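Local coordinates for ankyrin repeat domain protein (Legionella pneumophila subsp. pneumophila, PDB 6MCA) that is a Legionella effector with ankyrin repeats and a cysteine protease-like fold that interacts with the host LARP7 component of the 7SK snRNP complex, at residues A[196-201]-A[388-393]; A[189-194]-A[351-356]; A[124-129]-A[152-157]; A[200-205]-A[209-214]. All blocks are in the same frame, centred on the assembly; numbering follows the deposited sequence.

Contact 1: residues A[196-201]-A[388-393]; sequences KDSLRR and KDRALD
R390 leaves its helix with CG anti to the backbone N (chi1 -175°) and then bends at chi2 and chi3, which brings its guanidinium up against R201, whose own chain runs straight from CG to NE. The two side chains cross at about a right angle. R201 CD sits over one face of the R390 group, 3.5 Å from R390 NH1, while S198 CB approaches the rim of the same group, 3.7 Å from R390 NH2. Two positive charges are thus brought close, and D197 probably offsets them. Its OD2 takes a short bond of 2.7 Å from R201 NE, and its OD1 receives R200 NH2 at 3.1 Å, a salt-bridge network along one helix. A water completes the link across the contact: it donates to D197 OD2 and accepts from R390 NH2 at 3.0 Å. R390 NH2 also has a salt bridge to D387, one turn back in its own helix, and S198 OG bonds to W383 NE1. The contact therefore joins helix 188-202 to the long helix 373-399, with W386 packing on R201, and helix 147-162 closes in through R162 against S198 and L158 against R390.

Contact 2: residues A[189-194]-A[351-356]; sequences EFTVAV and NVQAVV
Segment 189-194 is regular helix, with A193 N bonded to E189 O, and it faces V352 and Q353 of helix 348-353. T191 and V352 both direct their CB toward the opposite segment, and their side chains meet at a slant. T191 does all its touching with one methyl: CG2, anti to the backbone N, reaches V352 CG1 at 3.6 Å and V352 CB at 3.9 Å, with V352 CG2 slightly farther at 4.1 Å. The methyl thus rests against the whole branched end of the valine. Q353 adds a looser touch, its chain bent at chi2 (-44°) so that NE2 comes to 4.1 Å from the same T191 CG2. F186 packs on both T191 and V352, and F225 of helix 215-233 touches V352 too. Two polar groups beside the methyl find partners one turn back in their own helices: T191 OG1 bonds to the carbonyl of I187, and Q353 NE2 bonds to the carbonyl of W349. With its hydroxyl engaged there, the threonine presents a purely apolar surface to V352, and the two helices meet in the buried interior by van der Waals packing.

Contact 3: residues A[124-129]-A[152-157]; sequences VLVYPV and DFINAK
V126 faces I154 and F153 together, and with F153 it makes up the buried side of the contact. The valine splits its work between its two methyls: CG1, anti to the backbone N (chi1 165°), lies 4.0 Å from I154 CG1, while CG2 comes to 4.0 Å from F153 CD2. Valine and isoleucine slide past each other in opposite directions, whereas valine and phenylalanine cross at about a right angle, with the methyl approaching the ring obliquely. F153 is steadied by its other contacts: K157 CG of the next turn lies over one face, and the ring meets F190 of helix 188-202 edge-to-face. Segment 124-129 falls in the ankyrin-repeat region, and helices 126-131, 134-142 and 147-162 follow one another along the chain, so the contact packs the first of these helices against the third. The CA atoms of V126 and I154 are 7.1 Å apart. The side of V129 and I154 is partly exposed, and V129 gives up much less surface to the other segment than V126 does. Their methyls still meet closely, at a slant: V129 CG1 to I154 CD1, 3.8 Å. I154 CD1 reaches back as well to V126 O at 4.0 Å, so the end of the isoleucine touches both valines, which stand one turn apart on their helix. L147 and L151, earlier in helix 147-162, also pack on V129, and K137 of helix 134-142 touches it as well.

Contact 4: residues A[200-205]-A[209-214]; sequences RRFISS and RHLRDY
F202 and L211 meet at about a right angle, and their touch is a narrow one: L211 CD1 comes to 3.5 Å from F202 CZ and to 4.1 Å from F202 CE2, approaching the far corner of the ring obliquely. The phenylalanine gets there because CG stands anti to the backbone N (chi1 177°), which brings the end of the ring to the returning chain; the CB of L211 already points that way, and its CD1 is the branch that arrives. Both residues are buried. Away from this apolar pair the two segments approach through backbone, S205 O lying 3.9 Å from R209 N without bonding to it. T208 OG1 lies within bonding distance of the carbonyls of both F202 and S205, and its one proton can serve either or be shared. The helix runs out here in a type I beta turn from F202 to S205, closed by S205 N to F202 O at 3.3 Å. S204 OG adds a bond of 2.9 Å to R201 O, coming from above the carbonyl plane, 41° out of it. Beyond the turn, residues 209-214 coil as a 3-10 segment, with R212 N bonded to R209 O and Y214 N to L211 O. S205 OG is engaged by S207 OG. The whole bend joins helix 188-202 to helix 215-233 and lies against helix 373-399: W386 meets the F202 ring edge-to-face, W383 meets it at about 60°, and L379 packs on both L211 and Y214.

Helix 188-202 runs through three of the four contacts: contact 2 uses its early part, contact 1 its later turns, and contact 4 its end, sharing R200 and R201 with contact 1. Contact 3 closes first along the chain; its segment 124-129 lies in the ankyrin-repeat region, and it touches contact 2 where F190 packs on F153 and K157. Contacts 1 and 2 interleave in sequence and meet through L199 and V356, their centres about 13 Å apart. Contact 4 is nested inside the loop closed by contact 2 and lies farthest out, its centre about 23 Å from that of contact 3. Helix 188-202 thereby connects helices 126-131 and 147-162 with helices 348-353, 355-364 and 373-399.

Contact 1: residues A[196-201]-A[388-393]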
loop_
_atom_site.group_PDB
_atom_site.type_symbol
_atom_site.label_atom_id
_atom_site.label_comp_id
_atom_site.label_asym_id
_atom_site.label_seq_id
_atom_site.Cartn_x
_atom_site.Cartn_y
_atom_site.Cartn_z
ATOM N N LYS A 196 -2.842 4.898 6.603
ATOM C CA LYS A 196 -3.452 4.989 7.927
ATOM C C LYS A 196 -2.393 4.897 9.022
ATOM O O LYS A 196 -2.403 5.680 9.985
ATOM C CB LYS A 196 -4.508 3.897 8.096
ATOM C CG LYS A 196 -5.240 3.964 9.423
ATOM C CD LYS A 196 -6.128 2.753 9.627
ATOM C CE LYS A 196 -6.614 2.675 11.063
ATOM N NZ LYS A 196 -7.396 1.434 11.320
ATOM N N ASP A 197 -1.455 3.954 8.883
ATOM C CA ASP A 197 -0.413 3.805 9.896
ATOM C C ASP A 197 0.496 5.030 9.949
ATOM O O ASP A 197 0.944 5.433 11.031
ATOM C CB ASP A 197 0.404 2.542 9.628
ATOM C CG ASP A 197 1.429 2.279 10.709
ATOM O OD1 ASP A 197 1.033 1.829 11.806
ATOM O OD2 ASP A 197 2.629 2.524 10.464
ATOM N N SER A 198 0.771 5.640 8.793
ATOM C CA SER A 198 1.605 6.832 8.753
ATOM C C SER A 198 0.918 8.005 9.431
ATOM O O SER A 198 1.561 8.774 10.149
ATOM C CB SER A 198 1.954 7.175 7.306
ATOM O OG SER A 198 2.441 8.500 7.194
ATOM N N LEU A 199 -0.391 8.161 9.218
ATOM C CA LEU A 199 -1.126 9.201 9.932
ATOM C C LEU A 199 -1.093 8.961 11.438
ATOM O O LEU A 199 -0.895 9.899 12.225
ATOM C CB LEU A 199 -2.568 9.268 9.429
ATOM C CG LEU A 199 -2.766 9.815 8.016
ATOM C CD1 LEU A 199 -4.226 9.715 7.611
ATOM C CD2 LEU A 199 -2.276 11.253 7.922
ATOM N N ARG A 200 -1.287 7.703 11.854
ATOM C CA ARG A 200 -1.240 7.374 13.275
ATOM C C ARG A 200 0.110 7.741 13.880
ATOM O O ARG A 200 0.178 8.341 14.960
ATOM C CB ARG A 200 -1.529 5.886 13.482
ATOM C CG ARG A 200 -1.394 5.436 14.927
ATOM C CD ARG A 200 -1.413 3.921 15.045
ATOM N NE ARG A 200 -0.202 3.310 14.504
ATOM C CZ ARG A 200 0.933 3.176 15.182
ATOM N NH1 ARG A 200 1.017 3.612 16.431
ATOM N NH2 ARG A 200 1.985 2.606 14.610
ATOM N N ARG A 201 1.199 7.382 13.197
ATOM C CA ARG A 201 2.526 7.747 13.682
ATOM C C ARG A 201 2.735 9.255 13.653
ATOM O O ARG A 201 3.430 9.803 14.518
ATOM C CB ARG A 201 3.602 7.053 12.849
ATOM C CG ARG A 201 3.542 5.540 12.890
ATOM C CD ARG A 201 4.590 4.925 11.976
ATOM N NE ARG A 201 4.573 3.468 12.041
ATOM C CZ ARG A 201 5.190 2.756 12.977
ATOM N NH1 ARG A 201 5.876 3.368 13.932
ATOM N NH2 ARG A 201 5.120 1.433 12.959
ATOM N N LYS A 388 8.748 11.219 5.005
ATOM C CA LYS A 388 10.031 11.010 4.338
ATOM C C LYS A 388 11.152 10.852 5.360
ATOM O O LYS A 388 11.902 9.862 5.345
ATOM C CB LYS A 388 10.341 12.182 3.404
ATOM C CG LYS A 388 9.504 12.255 2.141
ATOM C CD LYS A 388 9.963 13.422 1.279
ATOM C CE LYS A 388 9.119 13.569 0.026
ATOM N NZ LYS A 388 9.546 14.743 -0.786
ATOM N N ASP A 389 11.271 11.829 6.263
ATOM C CA ASP A 389 12.348 11.787 7.247
ATOM C C ASP A 389 12.195 10.610 8.207
ATOM O O ASP A 389 13.200 10.035 8.639
ATOM C CB ASP A 389 12.410 13.109 8.010
ATOM C CG ASP A 389 12.888 14.258 7.140
ATOM O OD1 ASP A 389 13.780 14.033 6.294
ATOM O OD2 ASP A 389 12.371 15.384 7.298
ATOM N N ARG A 390 10.959 10.221 8.527
ATOM C CA ARG A 390 10.737 9.084 9.416
ATOM C C ARG A 390 11.221 7.788 8.779
ATOM O O ARG A 390 11.879 6.970 9.434
ATOM C CB ARG A 390 9.252 8.985 9.776
ATOM C CG ARG A 390 8.918 7.911 10.807
ATOM C CD ARG A 390 8.426 6.621 10.153
ATOM N NE ARG A 390 7.164 6.799 9.438
ATOM C CZ ARG A 390 6.392 5.798 9.025
ATOM N NH1 ARG A 390 6.752 4.543 9.255
ATOM N NH2 ARG A 390 5.259 6.051 8.382
ATOM N N ALA A 391 10.895 7.578 7.502
ATOM C CA ALA A 391 11.355 6.373 6.818
ATOM C C ALA A 391 12.875 6.356 6.702
ATOM O O ALA A 391 13.515 5.309 6.905
ATOM C CB ALA A 391 10.702 6.274 5.440
ATOM N N LEU A 392 13.474 7.509 6.383
ATOM C CA LEU A 392 14.931 7.580 6.315
ATOM C C LEU A 392 15.566 7.246 7.663
ATOM O O LEU A 392 16.558 6.504 7.729
ATOM C CB LEU A 392 15.363 8.968 5.843
ATOM C CG LEU A 392 16.864 9.210 5.688
ATOM C CD1 LEU A 392 17.484 8.161 4.783
ATOM C CD2 LEU A 392 17.121 10.605 5.144
ATOM N N ASP A 393 15.001 7.776 8.752
ATOM C CA ASP A 393 15.527 7.494 10.084
ATOM C C ASP A 393 15.366 6.023 10.443
ATOM O O ASP A 393 16.241 5.440 11.090
ATOM C CB ASP A 393 14.832 8.376 11.121
ATOM C CG ASP A 393 15.191 9.840 10.977
ATOM O OD1 ASP A 393 16.150 10.150 10.240
ATOM O OD2 ASP A 393 14.510 10.683 11.599
HETATM O O HOH W 1 3.525 3.596 7.966
#

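Contact 2: residues A[189-194]-A[351-356]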
loop_
_atom_site.group_PDB
_atom_site.type_symbol
_atom_site.label_atom_id
_atom_site.label_comp_id
_atom_site.label_asym_id
_atom_site.label_seq_id
_atom_site.Cartn_x
_atom_site.Cartn_y
_atom_site.Cartn_z
ATOM N N GLU A 189 -4.478 -1.939 -1.391
ATOM C CA GLU A 189 -4.752 -2.255 0.010
ATOM C C GLU A 189 -3.540 -1.964 0.885
ATOM O O GLU A 189 -3.671 -1.415 1.991
ATOM C CB GLU A 189 -5.174 -3.719 0.140
ATOM C CG GLU A 189 -6.281 -4.128 -0.821
ATOM C CD GLU A 189 -6.869 -5.488 -0.492
ATOM O OE1 GLU A 189 -7.501 -5.623 0.576
ATOM O OE2 GLU A 189 -6.700 -6.421 -1.305
ATOM N N PHE A 190 -2.349 -2.330 0.402
ATOM C CA PHE A 190 -1.120 -1.973 1.099
ATOM C C PHE A 190 -1.013 -0.467 1.281
ATOM O O PHE A 190 -0.630 0.008 2.356
ATOM C CB PHE A 190 0.089 -2.509 0.329
ATOM C CG PHE A 190 1.411 -2.012 0.846
ATOM C CD1 PHE A 190 2.026 -2.631 1.922
ATOM C CD2 PHE A 190 2.042 -0.931 0.251
ATOM C CE1 PHE A 190 3.243 -2.181 2.398
ATOM C CE2 PHE A 190 3.257 -0.473 0.725
ATOM C CZ PHE A 190 3.859 -1.101 1.799
ATOM N N THR A 191 -1.347 0.300 0.239
ATOM C CA THR A 191 -1.245 1.753 0.326
ATOM C C THR A 191 -2.208 2.314 1.366
ATOM O O THR A 191 -1.835 3.186 2.157
ATOM C CB THR A 191 -1.504 2.384 -1.044
ATOM O OG1 THR A 191 -0.430 2.051 -1.933
ATOM C CG2 THR A 191 -1.599 3.895 -0.930
ATOM N N VAL A 192 -3.448 1.823 1.385
ATOM C CA VAL A 192 -4.419 2.293 2.371
ATOM C C VAL A 192 -3.924 2.003 3.783
ATOM O O VAL A 192 -3.948 2.875 4.667
ATOM C CB VAL A 192 -5.796 1.654 2.113
ATOM C CG1 VAL A 192 -6.788 2.073 3.185
ATOM C CG2 VAL A 192 -6.308 2.033 0.732
ATOM N N ALA A 193 -3.452 0.774 4.010
ATOM C CA ALA A 193 -2.971 0.401 5.337
ATOM C C ALA A 193 -1.780 1.258 5.759
ATOM O O ALA A 193 -1.731 1.754 6.895
ATOM C CB ALA A 193 -2.606 -1.083 5.363
ATOM N N VAL A 194 -0.820 1.456 4.854
ATOM C CA VAL A 194 0.383 2.196 5.212
ATOM C C VAL A 194 0.072 3.676 5.407
ATOM O O VAL A 194 0.697 4.336 6.243
ATOM C CB VAL A 194 1.488 1.961 4.162
ATOM C CG1 VAL A 194 1.378 2.944 3.002
ATOM C CG2 VAL A 194 2.862 2.042 4.811
ATOM N N ASN A 351 -2.588 10.108 -5.686
ATOM C CA ASN A 351 -4.034 10.255 -5.552
ATOM C C ASN A 351 -4.503 9.819 -4.171
ATOM O O ASN A 351 -5.362 10.471 -3.565
ATOM C CB ASN A 351 -4.751 9.453 -6.639
ATOM C CG ASN A 351 -4.671 10.115 -8.001
ATOM O OD1 ASN A 351 -4.322 11.289 -8.114
ATOM N ND2 ASN A 351 -4.997 9.361 -9.045
ATOM N N VAL A 352 -3.948 8.722 -3.652
ATOM C CA VAL A 352 -4.328 8.279 -2.313
ATOM C C VAL A 352 -3.810 9.253 -1.259
ATOM O O VAL A 352 -4.506 9.555 -0.282
ATOM C CB VAL A 352 -3.834 6.844 -2.056
ATOM C CG1 VAL A 352 -4.230 6.396 -0.657
ATOM C CG2 VAL A 352 -4.404 5.895 -3.098
ATOM N N GLN A 353 -2.586 9.763 -1.438
ATOM C CA GLN A 353 -2.041 10.721 -0.479
ATOM C C GLN A 353 -2.899 11.977 -0.401
ATOM O O GLN A 353 -3.137 12.510 0.689
ATOM C CB GLN A 353 -0.602 11.100 -0.840
ATOM C CG GLN A 353 0.373 9.944 -0.972
ATOM C CD GLN A 353 0.240 8.928 0.141
ATOM O OE1 GLN A 353 0.470 9.235 1.310
ATOM N NE2 GLN A 353 -0.129 7.705 -0.221
ATOM N N ALA A 354 -3.375 12.464 -1.550
ATOM C CA ALA A 354 -4.146 13.703 -1.585
ATOM C C ALA A 354 -5.483 13.596 -0.865
ATOM O O ALA A 354 -6.132 14.625 -0.658
ATOM C CB ALA A 354 -4.375 14.138 -3.033
ATOM N N VAL A 355 -5.909 12.390 -0.481
ATOM C CA VAL A 355 -7.176 12.233 0.227
ATOM C C VAL A 355 -7.156 12.980 1.556
ATOM O O VAL A 355 -8.183 13.517 1.990
ATOM C CB VAL A 355 -7.488 10.734 0.421
ATOM C CG1 VAL A 355 -8.596 10.533 1.444
ATOM C CG2 VAL A 355 -7.867 10.096 -0.905
ATOM N N VAL A 356 -5.997 13.053 2.205
ATOM C CA VAL A 356 -5.884 13.648 3.536
ATOM C C VAL A 356 -6.236 15.135 3.492
ATOM O O VAL A 356 -7.170 15.551 4.200
ATOM C CB VAL A 356 -4.487 13.405 4.136
ATOM C CG1 VAL A 356 -4.319 14.183 5.431
ATOM C CG2 VAL A 356 -4.254 11.917 4.360
#

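Contact 3: residues A[124-129]-A[152-157]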
loop_
_atom_site.group_PDB
_atom_site.type_symbol
_atom_site.label_atom_id
_atom_site.label_comp_id
_atom_site.label_asym_id
_atom_site.label_seq_id
_atom_site.Cartn_x
_atom_site.Cartn_y
_atom_site.Cartn_z
ATOM N N VAL A 124 3.501 -12.876 4.957
ATOM C CA VAL A 124 2.278 -13.084 5.728
ATOM C C VAL A 124 2.114 -12.025 6.812
ATOM O O VAL A 124 0.988 -11.645 7.154
ATOM C CB VAL A 124 2.281 -14.510 6.318
ATOM C CG1 VAL A 124 1.056 -14.749 7.188
ATOM C CG2 VAL A 124 2.355 -15.544 5.204
ATOM N N LEU A 125 3.221 -11.518 7.357
ATOM C CA LEU A 125 3.170 -10.610 8.497
ATOM C C LEU A 125 2.859 -9.164 8.124
ATOM O O LEU A 125 2.558 -8.372 9.022
ATOM C CB LEU A 125 4.502 -10.644 9.252
ATOM C CG LEU A 125 4.682 -11.653 10.387
ATOM C CD1 LEU A 125 6.123 -11.632 10.870
ATOM C CD2 LEU A 125 3.728 -11.358 11.531
ATOM N N VAL A 126 2.916 -8.806 6.839
ATOM C CA VAL A 126 2.907 -7.394 6.448
ATOM C C VAL A 126 1.622 -6.709 6.901
ATOM O O VAL A 126 1.653 -5.656 7.552
ATOM C CB VAL A 126 3.112 -7.260 4.929
ATOM C CG1 VAL A 126 2.747 -5.856 4.466
ATOM C CG2 VAL A 126 4.548 -7.593 4.558
ATOM N N TYR A 127 0.474 -7.288 6.561
ATOM C CA TYR A 127 -0.798 -6.638 6.857
ATOM C C TYR A 127 -1.112 -6.638 8.352
ATOM O O TYR A 127 -1.579 -5.613 8.867
ATOM C CB TYR A 127 -1.931 -7.288 6.058
ATOM C CG TYR A 127 -1.987 -6.808 4.627
ATOM C CD1 TYR A 127 -2.273 -5.481 4.331
ATOM C CD2 TYR A 127 -1.740 -7.676 3.571
ATOM C CE1 TYR A 127 -2.318 -5.033 3.026
ATOM C CE2 TYR A 127 -1.784 -7.236 2.260
ATOM C CZ TYR A 127 -2.073 -5.914 1.994
ATOM O OH TYR A 127 -2.117 -5.472 0.691
ATOM N N PRO A 128 -0.895 -7.735 9.092
ATOM C CA PRO A 128 -1.067 -7.645 10.552
ATOM C C PRO A 128 -0.128 -6.647 11.207
ATOM O O PRO A 128 -0.510 -6.011 12.197
ATOM C CB PRO A 128 -0.799 -9.079 11.034
ATOM C CG PRO A 128 -0.162 -9.780 9.890
ATOM C CD PRO A 128 -0.701 -9.131 8.664
ATOM N N VAL A 129 1.091 -6.489 10.687
ATOM C CA VAL A 129 1.995 -5.470 11.215
ATOM C C VAL A 129 1.432 -4.079 10.957
ATOM O O VAL A 129 1.422 -3.218 11.846
ATOM C CB VAL A 129 3.400 -5.633 10.608
ATOM C CG1 VAL A 129 4.228 -4.376 10.834
ATOM C CG2 VAL A 129 4.099 -6.833 11.206
ATOM N N ASP A 152 11.127 -4.729 6.565
ATOM C CA ASP A 152 11.945 -4.260 5.454
ATOM C C ASP A 152 11.107 -4.041 4.204
ATOM O O ASP A 152 11.321 -3.064 3.478
ATOM C CB ASP A 152 13.075 -5.250 5.176
ATOM C CG ASP A 152 14.067 -5.339 6.319
ATOM O OD1 ASP A 152 14.152 -4.375 7.111
ATOM O OD2 ASP A 152 14.759 -6.373 6.429
ATOM N N PHE A 153 10.150 -4.934 3.931
ATOM C CA PHE A 153 9.264 -4.724 2.789
ATOM C C PHE A 153 8.485 -3.423 2.939
ATOM O O PHE A 153 8.425 -2.609 2.006
ATOM C CB PHE A 153 8.306 -5.908 2.633
ATOM C CG PHE A 153 7.292 -5.726 1.535
ATOM C CD1 PHE A 153 7.584 -6.105 0.235
ATOM C CD2 PHE A 153 6.047 -5.177 1.801
ATOM C CE1 PHE A 153 6.659 -5.937 -0.778
ATOM C CE2 PHE A 153 5.117 -5.004 0.791
ATOM C CZ PHE A 153 5.423 -5.387 -0.499
ATOM N N ILE A 154 7.879 -3.213 4.111
ATOM C CA ILE A 154 7.087 -2.006 4.339
ATOM C C ILE A 154 7.951 -0.764 4.172
ATOM O O ILE A 154 7.565 0.198 3.496
ATOM C CB ILE A 154 6.430 -2.051 5.730
ATOM C CG1 ILE A 154 5.416 -3.193 5.808
ATOM C CG2 ILE A 154 5.772 -0.714 6.053
ATOM C CD1 ILE A 154 4.959 -3.507 7.217
ATOM N N ASN A 155 9.143 -0.771 4.777
ATOM C CA ASN A 155 10.007 0.403 4.721
ATOM C C ASN A 155 10.490 0.675 3.302
ATOM O O ASN A 155 10.520 1.832 2.866
ATOM C CB ASN A 155 11.192 0.223 5.670
ATOM C CG ASN A 155 12.234 1.313 5.515
ATOM O OD1 ASN A 155 12.096 2.404 6.069
ATOM N ND2 ASN A 155 13.286 1.021 4.761
ATOM N N ALA A 156 10.867 -0.372 2.563
ATOM C CA ALA A 156 11.345 -0.180 1.199
ATOM C C ALA A 156 10.241 0.355 0.298
ATOM O O ALA A 156 10.477 1.265 -0.507
ATOM C CB ALA A 156 11.902 -1.492 0.647
ATOM N N LYS A 157 9.025 -0.189 0.420
ATOM C CA LYS A 157 7.916 0.318 -0.383
ATOM C C LYS A 157 7.602 1.767 -0.033
ATOM O O LYS A 157 7.406 2.604 -0.926
ATOM C CB LYS A 157 6.681 -0.561 -0.184
ATOM C CG LYS A 157 6.787 -1.942 -0.808
ATOM C CD LYS A 157 6.870 -1.865 -2.323
ATOM C CE LYS A 157 5.614 -1.246 -2.915
ATOM N NZ LYS A 157 5.775 -0.966 -4.368
#

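Contact 4: residues A[200-205]-A[209-214]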
loop_
_atom_site.group_PDB
_atom_site.type_symbol
_atom_site.label_atom_id
_atom_site.label_comp_id
_atom_site.label_asym_id
_atom_site.label_seq_id
_atom_site.Cartn_x
_atom_site.Cartn_y
_atom_site.Cartn_z
ATOM N N ARG A 200 -1.287 7.703 11.854
ATOM C CA ARG A 200 -1.240 7.374 13.275
ATOM C C ARG A 200 0.110 7.741 13.880
ATOM O O ARG A 200 0.178 8.341 14.960
ATOM C CB ARG A 200 -1.529 5.886 13.482
ATOM C CG ARG A 200 -1.394 5.436 14.927
ATOM C CD ARG A 200 -1.413 3.921 15.045
ATOM N NE ARG A 200 -0.202 3.310 14.504
ATOM C CZ ARG A 200 0.933 3.176 15.182
ATOM N NH1 ARG A 200 1.017 3.612 16.431
ATOM N NH2 ARG A 200 1.985 2.606 14.610
ATOM N N ARG A 201 1.199 7.382 13.197
ATOM C CA ARG A 201 2.526 7.747 13.682
ATOM C C ARG A 201 2.735 9.255 13.653
ATOM O O ARG A 201 3.430 9.803 14.518
ATOM C CB ARG A 201 3.602 7.053 12.849
ATOM C CG ARG A 201 3.542 5.540 12.890
ATOM C CD ARG A 201 4.590 4.925 11.976
ATOM N NE ARG A 201 4.573 3.468 12.041
ATOM C CZ ARG A 201 5.190 2.756 12.977
ATOM N NH1 ARG A 201 5.876 3.368 13.932
ATOM N NH2 ARG A 201 5.120 1.433 12.959
ATOM N N PHE A 202 2.141 9.937 12.673
ATOM C CA PHE A 202 2.343 11.371 12.518
ATOM C C PHE A 202 1.744 12.140 13.685
ATOM O O PHE A 202 2.419 12.971 14.303
ATOM C CB PHE A 202 1.736 11.829 11.192
ATOM C CG PHE A 202 1.829 13.306 10.957
ATOM C CD1 PHE A 202 3.060 13.924 10.815
ATOM C CD2 PHE A 202 0.682 14.077 10.868
ATOM C CE1 PHE A 202 3.146 15.285 10.593
ATOM C CE2 PHE A 202 0.761 15.438 10.647
ATOM C CZ PHE A 202 1.994 16.043 10.509
ATOM N N ILE A 203 0.477 11.867 14.016
ATOM C CA ILE A 203 -0.162 12.588 15.117
ATOM C C ILE A 203 0.338 12.139 16.481
ATOM O O ILE A 203 -0.072 12.709 17.500
ATOM C CB ILE A 203 -1.697 12.450 15.072
ATOM C CG1 ILE A 203 -2.115 10.989 15.195
ATOM C CG2 ILE A 203 -2.247 13.048 13.787
ATOM C CD1 ILE A 203 -3.615 10.792 15.148
ATOM N N SER A 204 1.223 11.146 16.535
ATOM C CA SER A 204 1.789 10.665 17.786
ATOM C C SER A 204 3.237 11.085 17.980
ATOM O O SER A 204 3.842 10.729 18.996
ATOM C CB SER A 204 1.687 9.142 17.855
ATOM O OG SER A 204 2.652 8.525 17.022
ATOM N N SER A 205 3.815 11.806 17.027
ATOM C CA SER A 205 5.193 12.253 17.148
ATOM C C SER A 205 5.267 13.495 18.026
ATOM O O SER A 205 4.369 14.341 18.004
ATOM C CB SER A 205 5.780 12.546 15.767
ATOM O OG SER A 205 7.161 12.860 15.849
ATOM N N ARG A 209 3.514 18.170 17.949
ATOM C CA ARG A 209 2.572 18.571 18.993
ATOM C C ARG A 209 1.906 19.905 18.672
ATOM O O ARG A 209 0.733 20.109 19.009
ATOM C CB ARG A 209 3.275 18.620 20.354
ATOM C CG ARG A 209 3.995 19.921 20.671
ATOM C CD ARG A 209 4.256 20.052 22.164
ATOM N NE ARG A 209 3.139 20.682 22.863
ATOM C CZ ARG A 209 3.178 21.903 23.388
ATOM N NH1 ARG A 209 4.283 22.630 23.297
ATOM N NH2 ARG A 209 2.114 22.396 24.007
ATOM N N HIS A 210 2.615 20.806 17.985
ATOM C CA HIS A 210 2.029 22.087 17.607
ATOM C C HIS A 210 0.862 21.939 16.640
ATOM O O HIS A 210 0.176 22.932 16.369
ATOM C CB HIS A 210 3.100 22.994 16.991
ATOM C CG HIS A 210 3.664 22.477 15.705
ATOM N ND1 HIS A 210 4.704 21.573 15.658
ATOM C CD2 HIS A 210 3.334 22.739 14.418
ATOM C CE1 HIS A 210 4.989 21.300 14.397
ATOM N NE2 HIS A 210 4.173 21.994 13.625
ATOM N N LEU A 211 0.619 20.737 16.118
ATOM C CA LEU A 211 -0.513 20.470 15.242
ATOM C C LEU A 211 -1.664 19.791 15.976
ATOM O O LEU A 211 -2.564 19.247 15.326
ATOM C CB LEU A 211 -0.069 19.613 14.057
ATOM C CG LEU A 211 1.076 20.160 13.202
ATOM C CD1 LEU A 211 1.486 19.148 12.147
ATOM C CD2 LEU A 211 0.684 21.479 12.557
ATOM N N ARG A 212 -1.657 19.823 17.313
ATOM C CA ARG A 212 -2.639 19.065 18.087
ATOM C C ARG A 212 -4.071 19.434 17.710
ATOM O O ARG A 212 -4.939 18.556 17.617
ATOM C CB ARG A 212 -2.405 19.281 19.583
ATOM C CG ARG A 212 -1.741 18.102 20.276
ATOM C CD ARG A 212 -0.794 18.550 21.377
ATOM N NE ARG A 212 -1.390 19.566 22.238
ATOM C CZ ARG A 212 -0.833 20.015 23.357
ATOM N NH1 ARG A 212 -1.445 20.941 24.081
ATOM N NH2 ARG A 212 0.338 19.535 23.754
ATOM N N ASP A 213 -4.334 20.723 17.477
ATOM C CA ASP A 213 -5.689 21.162 17.153
ATOM C C ASP A 213 -6.218 20.531 15.873
ATOM O O ASP A 213 -7.438 20.473 15.682
ATOM C CB ASP A 213 -5.734 22.686 17.033
ATOM C CG ASP A 213 -5.573 23.381 18.371
ATOM O OD1 ASP A 213 -5.891 22.759 19.408
ATOM O OD2 ASP A 213 -5.131 24.549 18.387
ATOM N N TYR A 214 -5.338 20.055 14.997
ATOM C CA TYR A 214 -5.744 19.425 13.750
ATOM C C TYR A 214 -5.978 17.925 13.891
ATOM O O TYR A 214 -6.409 17.288 12.924
ATOM C CB TYR A 214 -4.690 19.674 12.665
ATOM C CG TYR A 214 -4.278 21.123 12.512
ATOM C CD1 TYR A 214 -5.207 22.149 12.635
ATOM C CD2 TYR A 214 -2.961 21.464 12.238
ATOM C CE1 TYR A 214 -4.837 23.472 12.491
ATOM C CE2 TYR A 214 -2.580 22.786 12.093
ATOM C CZ TYR A 214 -3.522 23.785 12.220
ATOM O OH TYR A 214 -3.147 25.102 12.078
#